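Local atomic coordinates of BugD (Bordetella pertussis Tohama I, PDB entry 2F5X), a protein that acts as a periplasmic solute receptor that binds aspartic acid and probably passes it to a tripartite tricarboxylate-type transporter. Residues A[30-35]-A[52-57]; A[62-67]-A[76-81]; A[130-133]-A[139-142]. All coordinates share one frame; numbering follows the deposited sequence.

Interaction 1. Residues A[30-35]-A[52-57]; sequences PTDNVA and VENKGG. With ASP (aspartic acid), chain D.
D32 and N54 meet side chain to side chain where the helix of a beta-alpha-beta unit, strand 19-23, helix 30-46, strand 50-54, packs beside the strand that closes the unit. The segment axes are nearly antiparallel (169°) and approach to 9.7 Å, as expected for a crossover helix lying along the following strand. The bond runs from N54 ND2 to D32 OD1 (3.0 Å) and is close to straight, with 167° at the hydrogen. It is asymmetric in orientation: D32 OD1 lies in the plane of the N54 amide, whereas the donor reaches D32 from well above the carboxylate plane, the two flat groups being steeply inclined to each other. CG of D32 stands anti to its backbone N (chi1 -171°), and this swings the carboxylate off the helix towards the strand. R36 holds both partners, by a salt bridge to D32 OD1 and a hydrogen bond to N54 OD1, while N54 ND2 also reaches F25 O and D32 OD2 takes the backbone N of G28. The polar pair is thereby tied to the loop leading into the helix. V52 spans the polar and apolar parts: its CG1 lies 3.5 Å from D32 OD1, and its CG2 packs on A35 CB at 4.0 Å.

At the N-terminal end of the helix, the bound aspartic acid is gripped by T31 through both backbone and side chain. P30 and T31 line the ligand pocket: P30 CD packs 3.4 Å from ligand OXT, and T31 N donates to that same OXT at 3.1 Å. OG1 of T31, placed beside its own backbone N, also bonds to H239 NE2 and accepts from the ligand's amino N at 2.9 Å.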
loop_
_atom_site.group_PDB
_atom_site.type_symbol
_atom_site.label_atom_id
_atom_site.label_comp_id
_atom_site.label_asym_id
_atom_site.label_seq_id
_atom_site.Cartn_x
_atom_site.Cartn_y
_atom_site.Cartn_z
ATOM N N PRO A 30 7.290 -1.890 0.144
ATOM C CA PRO A 30 6.720 -0.984 1.155
ATOM C C PRO A 30 5.944 -1.710 2.257
ATOM O O PRO A 30 6.168 -1.459 3.438
ATOM C CB PRO A 30 5.828 -0.047 0.337
ATOM C CG PRO A 30 5.616 -0.728 -1.002
ATOM C CD PRO A 30 6.791 -1.624 -1.217
ATOM N N THR A 31 5.043 -2.606 1.880
ATOM C CA THR A 31 4.235 -3.301 2.880
ATOM C C THR A 31 5.087 -4.274 3.692
ATOM O O THR A 31 4.878 -4.441 4.894
ATOM C CB THR A 31 3.054 -4.002 2.207
ATOM O OG1 THR A 31 2.247 -3.012 1.562
ATOM C CG2 THR A 31 2.103 -4.619 3.243
ATOM N N ASP A 32 6.050 -4.911 3.033
ATOM C CA ASP A 32 7.004 -5.774 3.737
ATOM C C ASP A 32 7.806 -4.998 4.793
ATOM O O ASP A 32 8.062 -5.502 5.897
ATOM C CB ASP A 32 7.947 -6.437 2.727
ATOM C CG ASP A 32 8.807 -7.503 3.358
ATOM O OD1 ASP A 32 8.244 -8.462 3.949
ATOM O OD2 ASP A 32 10.051 -7.452 3.327
ATOM N N ASN A 33 8.203 -3.775 4.448
ATOM C CA ASN A 33 8.947 -2.915 5.372
ATOM C C ASN A 33 8.119 -2.623 6.622
ATOM O O ASN A 33 8.628 -2.701 7.740
ATOM C CB ASN A 33 9.368 -1.607 4.694
ATOM C CG ASN A 33 10.485 -1.803 3.668
ATOM O OD1 ASN A 33 11.164 -2.830 3.654
ATOM N ND2 ASN A 33 10.686 -0.805 2.817
ATOM N N VAL A 34 6.841 -2.295 6.428
ATOM C CA VAL A 34 5.944 -2.054 7.557
ATOM C C VAL A 34 5.801 -3.334 8.386
ATOM O O VAL A 34 5.920 -3.318 9.609
ATOM C CB VAL A 34 4.549 -1.571 7.082
ATOM C CG1 VAL A 34 3.574 -1.474 8.258
ATOM C CG2 VAL A 34 4.657 -0.229 6.375
ATOM N N ALA A 35 5.557 -4.444 7.692
ATOM C CA ALA A 35 5.288 -5.722 8.336
ATOM C C ALA A 35 6.448 -6.185 9.197
ATOM O O ALA A 35 6.246 -6.618 10.327
ATOM C CB ALA A 35 4.953 -6.777 7.286
ATOM N N VAL A 52 6.911 -13.140 9.028
ATOM C CA VAL A 52 6.360 -12.527 7.819
ATOM C C VAL A 52 6.464 -13.498 6.638
ATOM O O VAL A 52 7.522 -14.096 6.396
ATOM C CB VAL A 52 7.040 -11.168 7.499
ATOM C CG1 VAL A 52 6.597 -10.629 6.141
ATOM C CG2 VAL A 52 6.745 -10.148 8.603
ATOM N N GLU A 53 5.352 -13.667 5.925
ATOM C CA GLU A 53 5.325 -14.482 4.715
ATOM C C GLU A 53 4.897 -13.613 3.549
ATOM O O GLU A 53 3.897 -12.900 3.636
ATOM C CB GLU A 53 4.376 -15.671 4.880
ATOM C CG GLU A 53 4.780 -16.604 6.014
ATOM C CD GLU A 53 3.872 -17.812 6.175
ATOM O OE1 GLU A 53 2.713 -17.779 5.702
ATOM O OE2 GLU A 53 4.323 -18.800 6.798
ATOM N N ASN A 54 5.660 -13.663 2.466
ATOM C CA ASN A 54 5.354 -12.836 1.302
ATOM C C ASN A 54 4.645 -13.654 0.250
ATOM O O ASN A 54 5.166 -14.672 -0.191
ATOM C CB ASN A 54 6.634 -12.209 0.751
ATOM C CG ASN A 54 7.290 -11.298 1.752
ATOM O OD1 ASN A 54 8.199 -11.706 2.478
ATOM N ND2 ASN A 54 6.818 -10.055 1.817
ATOM N N LYS A 55 3.444 -13.225 -0.133
ATOM C CA LYS A 55 2.649 -13.985 -1.092
ATOM C C LYS A 55 2.107 -13.056 -2.163
ATOM O O LYS A 55 0.965 -12.602 -2.096
ATOM C CB LYS A 55 1.518 -14.746 -0.378
ATOM C CG LYS A 55 2.006 -15.785 0.643
ATOM C CD LYS A 55 2.778 -16.935 -0.034
ATOM C CE LYS A 55 3.779 -17.611 0.917
ATOM N NZ LYS A 55 5.228 -17.269 0.660
ATOM N N GLY A 56 2.952 -12.756 -3.142
ATOM C CA GLY A 56 2.603 -11.816 -4.196
ATOM C C GLY A 56 1.765 -12.434 -5.302
ATOM O O GLY A 56 1.701 -13.666 -5.449
ATOM N N GLY A 57 1.107 -11.563 -6.062
ATOM C CA GLY A 57 0.314 -11.958 -7.214
ATOM C C GLY A 57 -1.006 -11.219 -7.264
ATOM O O GLY A 57 -1.603 -10.948 -6.216
HETATM N N ASP D . 2.349 -2.186 -1.186
HETATM C CA ASP D . 2.829 -3.032 -2.319
HETATM C C ASP D . 4.119 -3.760 -1.972
HETATM O O ASP D . 4.889 -4.145 -2.872
HETATM C CB ASP D . 3.031 -2.187 -3.569
HETATM C CG ASP D . 1.737 -1.633 -4.106
HETATM O OD1 ASP D . 1.805 -0.748 -4.991
HETATM O OD2 ASP D . 0.613 -2.029 -3.702
HETATM O OXT ASP D . 4.379 -3.948 -0.783
#

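Interaction 2. Residues A[62-67]-A[76-81]. With ASP (aspartic acid), chain D.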
loop_
_atom_site.group_PDB
_atom_site.type_symbol
_atom_site.label_atom_id
_atom_site.label_comp_id
_atom_site.label_asym_id
_atom_site.label_seq_id
_atom_site.Cartn_x
_atom_site.Cartn_y
_atom_site.Cartn_z
ATOM N N ILE A 62 -4.188 -12.454 -4.178
ATOM C CA ILE A 62 -3.809 -13.837 -3.885
ATOM C C ILE A 62 -3.465 -14.003 -2.400
ATOM O O ILE A 62 -3.943 -14.937 -1.736
ATOM C CB ILE A 62 -2.647 -14.303 -4.811
ATOM C CG1 ILE A 62 -3.104 -14.347 -6.280
ATOM C CG2 ILE A 62 -2.080 -15.655 -4.355
ATOM C CD1 ILE A 62 -4.322 -15.133 -6.552
ATOM N N GLY A 63 -2.657 -13.086 -1.872
ATOM C CA GLY A 63 -2.302 -13.125 -0.464
ATOM C C GLY A 63 -3.502 -12.904 0.443
ATOM O O GLY A 63 -3.673 -13.591 1.455
ATOM N N THR A 64 -4.346 -11.950 0.067
ATOM C CA THR A 64 -5.546 -11.651 0.844
ATOM C C THR A 64 -6.458 -12.865 0.892
ATOM O O THR A 64 -6.975 -13.231 1.958
ATOM C CB THR A 64 -6.265 -10.440 0.250
ATOM O OG1 THR A 64 -5.423 -9.283 0.399
ATOM C CG2 THR A 64 -7.540 -10.115 1.072
ATOM N N THR A 65 -6.621 -13.501 -0.265
ATOM C CA THR A 65 -7.441 -14.692 -0.389
ATOM C C THR A 65 -6.880 -15.833 0.448
ATOM O O THR A 65 -7.649 -16.567 1.085
ATOM C CB THR A 65 -7.537 -15.103 -1.865
ATOM O OG1 THR A 65 -8.284 -14.104 -2.561
ATOM C CG2 THR A 65 -8.388 -16.369 -2.033
ATOM N N GLN A 66 -5.551 -15.969 0.456
ATOM C CA GLN A 66 -4.904 -17.005 1.253
ATOM C C GLN A 66 -5.309 -16.926 2.727
ATOM O O GLN A 66 -5.667 -17.940 3.337
ATOM C CB GLN A 66 -3.384 -16.959 1.108
ATOM C CG GLN A 66 -2.706 -18.073 1.888
ATOM C CD GLN A 66 -1.202 -18.029 1.781
ATOM O OE1 GLN A 66 -0.654 -18.132 0.681
ATOM N NE2 GLN A 66 -0.527 -17.882 2.920
ATOM N N VAL A 67 -5.257 -15.728 3.300
ATOM C CA VAL A 67 -5.678 -15.563 4.687
ATOM C C VAL A 67 -7.185 -15.764 4.829
ATOM O O VAL A 67 -7.637 -16.377 5.807
ATOM C CB VAL A 67 -5.208 -14.219 5.300
ATOM C CG1 VAL A 67 -5.644 -14.102 6.762
ATOM C CG2 VAL A 67 -3.701 -14.113 5.216
ATOM N N SER A 76 -2.614 -17.458 11.439
ATOM C CA SER A 76 -2.476 -16.817 10.136
ATOM C C SER A 76 -3.211 -15.490 10.160
ATOM O O SER A 76 -4.431 -15.446 10.346
ATOM C CB SER A 76 -3.039 -17.694 9.020
ATOM O OG SER A 76 -2.398 -18.954 9.002
ATOM N N ILE A 77 -2.463 -14.409 9.981
ATOM C CA ILE A 77 -3.059 -13.077 9.932
ATOM C C ILE A 77 -2.602 -12.341 8.684
ATOM O O ILE A 77 -1.602 -12.723 8.056
ATOM C CB ILE A 77 -2.771 -12.265 11.228
ATOM C CG1 ILE A 77 -1.270 -11.998 11.395
ATOM C CG2 ILE A 77 -3.339 -12.995 12.440
ATOM C CD1 ILE A 77 -0.916 -11.142 12.631
ATOM N N LEU A 78 -3.354 -11.306 8.315
ATOM C CA LEU A 78 -3.094 -10.574 7.085
ATOM C C LEU A 78 -2.662 -9.156 7.403
ATOM O O LEU A 78 -3.307 -8.485 8.200
ATOM C CB LEU A 78 -4.373 -10.534 6.238
ATOM C CG LEU A 78 -4.327 -9.716 4.946
ATOM C CD1 LEU A 78 -3.419 -10.406 3.930
ATOM C CD2 LEU A 78 -5.745 -9.530 4.400
ATOM N N LEU A 79 -1.569 -8.705 6.788
ATOM C CA LEU A 79 -1.262 -7.279 6.771
ATOM C C LEU A 79 -1.431 -6.813 5.339
ATOM O O LEU A 79 -0.694 -7.236 4.447
ATOM C CB LEU A 79 0.152 -6.966 7.281
ATOM C CG LEU A 79 0.407 -5.444 7.271
ATOM C CD1 LEU A 79 -0.259 -4.724 8.481
ATOM C CD2 LEU A 79 1.876 -5.126 7.179
HETATM N N MSE A 80 -2.423 -5.964 5.118
HETATM C CA MSE A 80 -2.752 -5.528 3.768
HETATM C C MSE A 80 -3.163 -4.062 3.789
HETATM O O MSE A 80 -3.618 -3.556 4.810
HETATM C CB MSE A 80 -3.867 -6.425 3.191
HETATM C CG MSE A 80 -4.266 -6.153 1.725
HETATM SE SE MSE A 80 -2.770 -6.086 0.464
HETATM C CE MSE A 80 -3.780 -5.422 -1.088
ATOM N N HIS A 81 -3.006 -3.398 2.651
ATOM C CA HIS A 81 -3.284 -1.976 2.540
ATOM C C HIS A 81 -4.599 -1.685 1.823
ATOM O O HIS A 81 -5.399 -2.602 1.596
ATOM C CB HIS A 81 -2.090 -1.246 1.913
ATOM C CG HIS A 81 -1.740 -1.691 0.524
ATOM N ND1 HIS A 81 -2.677 -1.830 -0.482
ATOM C CD2 HIS A 81 -0.542 -1.984 -0.035
ATOM C CE1 HIS A 81 -2.068 -2.188 -1.600
ATOM N NE2 HIS A 81 -0.772 -2.290 -1.355
HETATM N N ASP D . 2.349 -2.186 -1.186
HETATM C CA ASP D . 2.829 -3.032 -2.319
HETATM C C ASP D . 4.119 -3.760 -1.972
HETATM O O ASP D . 4.889 -4.145 -2.872
HETATM C CB ASP D . 3.031 -2.187 -3.569
HETATM C CG ASP D . 1.737 -1.633 -4.106
HETATM O OD1 ASP D . 1.805 -0.748 -4.991
HETATM O OD2 ASP D . 0.613 -2.029 -3.702
HETATM O OXT ASP D . 4.379 -3.948 -0.783
#
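V67 straddles L78: both of its methyl branches, CG1 and CG2, lie 3.8 Å from L78 CB, and CG2 also rests against the carbonyl O of I77. One helical turn earlier, T64 CG2 meets L78 CD2 at 3.8 Å, so the forked end of L78 reaches towards the helix between T64 and V67. The L78 chain leaves its backbone with CG anti to N (chi1 176°), which carries both methyls up to that surface. Farther along the strand, CG of the selenomethionine M80 lies 3.6 Å from T64 OG1, the two side chains crossing at about a right angle; the hydroxyl itself is hydrogen-bonded to G60 O.

Helix 61-68 thus packs on one face of strand 76-81, its segment axis 8.2 Å away and inclined at 151°, so roughly antiparallel, in the mixed sheet of this periplasmic binding protein. The strand lies between strand 19-23, parallel to it, and strand 236-244, antiparallel, while F102 adds apolar cover beside T64, V67 and L78.

The strand ends at the ligand. H81 NE2 donates to OD2 of the bound aspartic acid at 2.7 Å, a bent bond of 141° that meets the ring at its edge. Behind it, H81 ND1 is engaged by the backbone N of G83, which helps set the ring's rotation, with F25 lying against it at a shallow angle and H239 meeting it edge-to-face.

Interaction 3. Residues A[130-133]-A[139-142]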
loop_
_atom_site.group_PDB
_atom_site.type_symbol
_atom_site.label_atom_id
_atom_site.label_comp_id
_atom_site.label_asym_id
_atom_site.label_seq_id
_atom_site.Cartn_x
_atom_site.Cartn_y
_atom_site.Cartn_z
ATOM N N ALA A 130 4.303 16.278 -16.841
ATOM C CA ALA A 130 2.997 16.185 -17.499
ATOM C C ALA A 130 3.123 16.446 -18.995
ATOM O O ALA A 130 2.546 15.719 -19.815
ATOM C CB ALA A 130 2.003 17.153 -16.865
ATOM N N GLU A 131 3.909 17.463 -19.343
ATOM C CA GLU A 131 4.117 17.853 -20.738
ATOM C C GLU A 131 4.832 16.745 -21.498
ATOM O O GLU A 131 4.439 16.396 -22.611
ATOM C CB GLU A 131 4.916 19.162 -20.811
ATOM C CG GLU A 131 4.154 20.355 -20.261
ATOM C CD GLU A 131 5.008 21.595 -20.042
ATOM O OE1 GLU A 131 6.241 21.475 -19.849
ATOM O OE2 GLU A 131 4.431 22.709 -20.040
ATOM N N TYR A 132 5.875 16.197 -20.878
ATOM C CA TYR A 132 6.664 15.122 -21.468
ATOM C C TYR A 132 5.847 13.846 -21.686
ATOM O O TYR A 132 5.946 13.204 -22.746
ATOM C CB TYR A 132 7.886 14.827 -20.593
ATOM C CG TYR A 132 8.852 13.868 -21.232
ATOM C CD1 TYR A 132 9.812 14.325 -22.135
ATOM C CD2 TYR A 132 8.788 12.499 -20.958
ATOM C CE1 TYR A 132 10.714 13.445 -22.734
ATOM C CE2 TYR A 132 9.689 11.609 -21.551
ATOM C CZ TYR A 132 10.641 12.096 -22.444
ATOM O OH TYR A 132 11.527 11.233 -23.047
ATOM N N VAL A 133 5.044 13.477 -20.688
ATOM C CA VAL A 133 4.226 12.265 -20.785
ATOM C C VAL A 133 3.150 12.420 -21.874
ATOM O O VAL A 133 2.927 11.506 -22.673
ATOM C CB VAL A 133 3.601 11.870 -19.424
ATOM C CG1 VAL A 133 2.571 10.735 -19.596
ATOM C CG2 VAL A 133 4.695 11.465 -18.419
ATOM N N LYS A 139 6.246 6.230 -25.924
ATOM C CA LYS A 139 7.612 5.817 -25.619
ATOM C C LYS A 139 7.791 5.505 -24.135
ATOM O O LYS A 139 8.907 5.157 -23.700
ATOM C CB LYS A 139 8.604 6.907 -26.037
ATOM C CG LYS A 139 8.596 7.237 -27.522
ATOM C CD LYS A 139 8.938 8.712 -27.761
ATOM C CE LYS A 139 10.242 8.868 -28.533
ATOM N NZ LYS A 139 11.440 8.780 -27.638
ATOM N N ILE A 140 6.712 5.644 -23.355
ATOM C CA ILE A 140 6.814 5.609 -21.892
ATOM C C ILE A 140 6.105 4.422 -21.247
ATOM O O ILE A 140 4.948 4.129 -21.565
ATOM C CB ILE A 140 6.301 6.937 -21.268
ATOM C CG1 ILE A 140 7.147 8.119 -21.776
ATOM C CG2 ILE A 140 6.357 6.863 -19.744
ATOM C CD1 ILE A 140 6.549 9.500 -21.483
ATOM N N SER A 141 6.796 3.761 -20.318
ATOM C CA SER A 141 6.211 2.651 -19.571
ATOM C C SER A 141 5.955 3.032 -18.118
ATOM O O SER A 141 6.777 3.701 -17.470
ATOM C CB SER A 141 7.128 1.419 -19.620
ATOM O OG SER A 141 8.416 1.731 -19.124
ATOM N N LEU A 142 4.804 2.592 -17.622
ATOM C CA LEU A 142 4.405 2.811 -16.244
ATOM C C LEU A 142 4.437 1.467 -15.528
ATOM O O LEU A 142 3.922 0.479 -16.049
ATOM C CB LEU A 142 2.985 3.390 -16.213
ATOM C CG LEU A 142 2.290 3.541 -14.857
ATOM C CD1 LEU A 142 2.920 4.674 -14.057
ATOM C CD2 LEU A 142 0.802 3.794 -15.070
#
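This is a small, buried apolar contact, 138 Å² summed over both sides, between helix 126-136 and the chain that leads from it into strand 141-144. It lies about 23 Å from the centre of the chain, and the evidence for its apolar character is that carbon atoms alone make the approaches: a single isoleucine terminus, I140 CD1, meets two consecutive helix residues.

The shortest approach is to the helix backbone, with I140 CD1 at 3.7 Å from V133 CA. The same methyl lies 3.8 Å from Y132 CD2 and is equally near the neighbouring ring atom CE2, so it meets the CD2-CE2 side of the ring obliquely. V133 also offers CG2, at 4.1 Å from the same methyl, I140 CD1. I140 and V133 cross at about a right angle.

Torsions account for how the methyl gets there. CG1 of I140 lies anti to its carbonyl carbon (chi1 -61°), and an extended second torsion (167°) carries CD1 onward to the helix. The Y132 ring is carried out with CG anti to the backbone N (chi1 -172°), which places its CD2-CE2 side near the isoleucine. V133 needs no such reach, because its CA itself takes part in the packing. CA of I140 and V133 are 7.2 Å apart, the nearest such pair between the segments.

Around the contact, Y132 meets the ring of F121 edge-to-face and touches P122 and P123, while V133 packs on L162 of helix 150-162. The chain runs on into strand 141-144, which lies between the parallel strands 167-170 and 188-192, with L142 turned onto V159 of helix 150-162.

The three contacts follow one another along the chain, each closing before the next opens, and all reach the same mixed sheet. Interactions 1 and 2 are neighbours, their centres 10 Å apart: A35 CB packs on L79 CD2 at 3.5 Å, and strand 50-54 leads on to helix 61-68. Both touch the bound aspartic acid, so helix 30-46 and strand 76-81 each have one end at the pocket, where T31 OG1 lies 3.4 Å from H81 CD2. Interaction 3 lies apart, its centre 29 Å from interaction 1 and 34 Å from interaction 2. It packs the strand 141-144 region, whose following segment supplies A150 and S151 to the ligand from the other part of the fold.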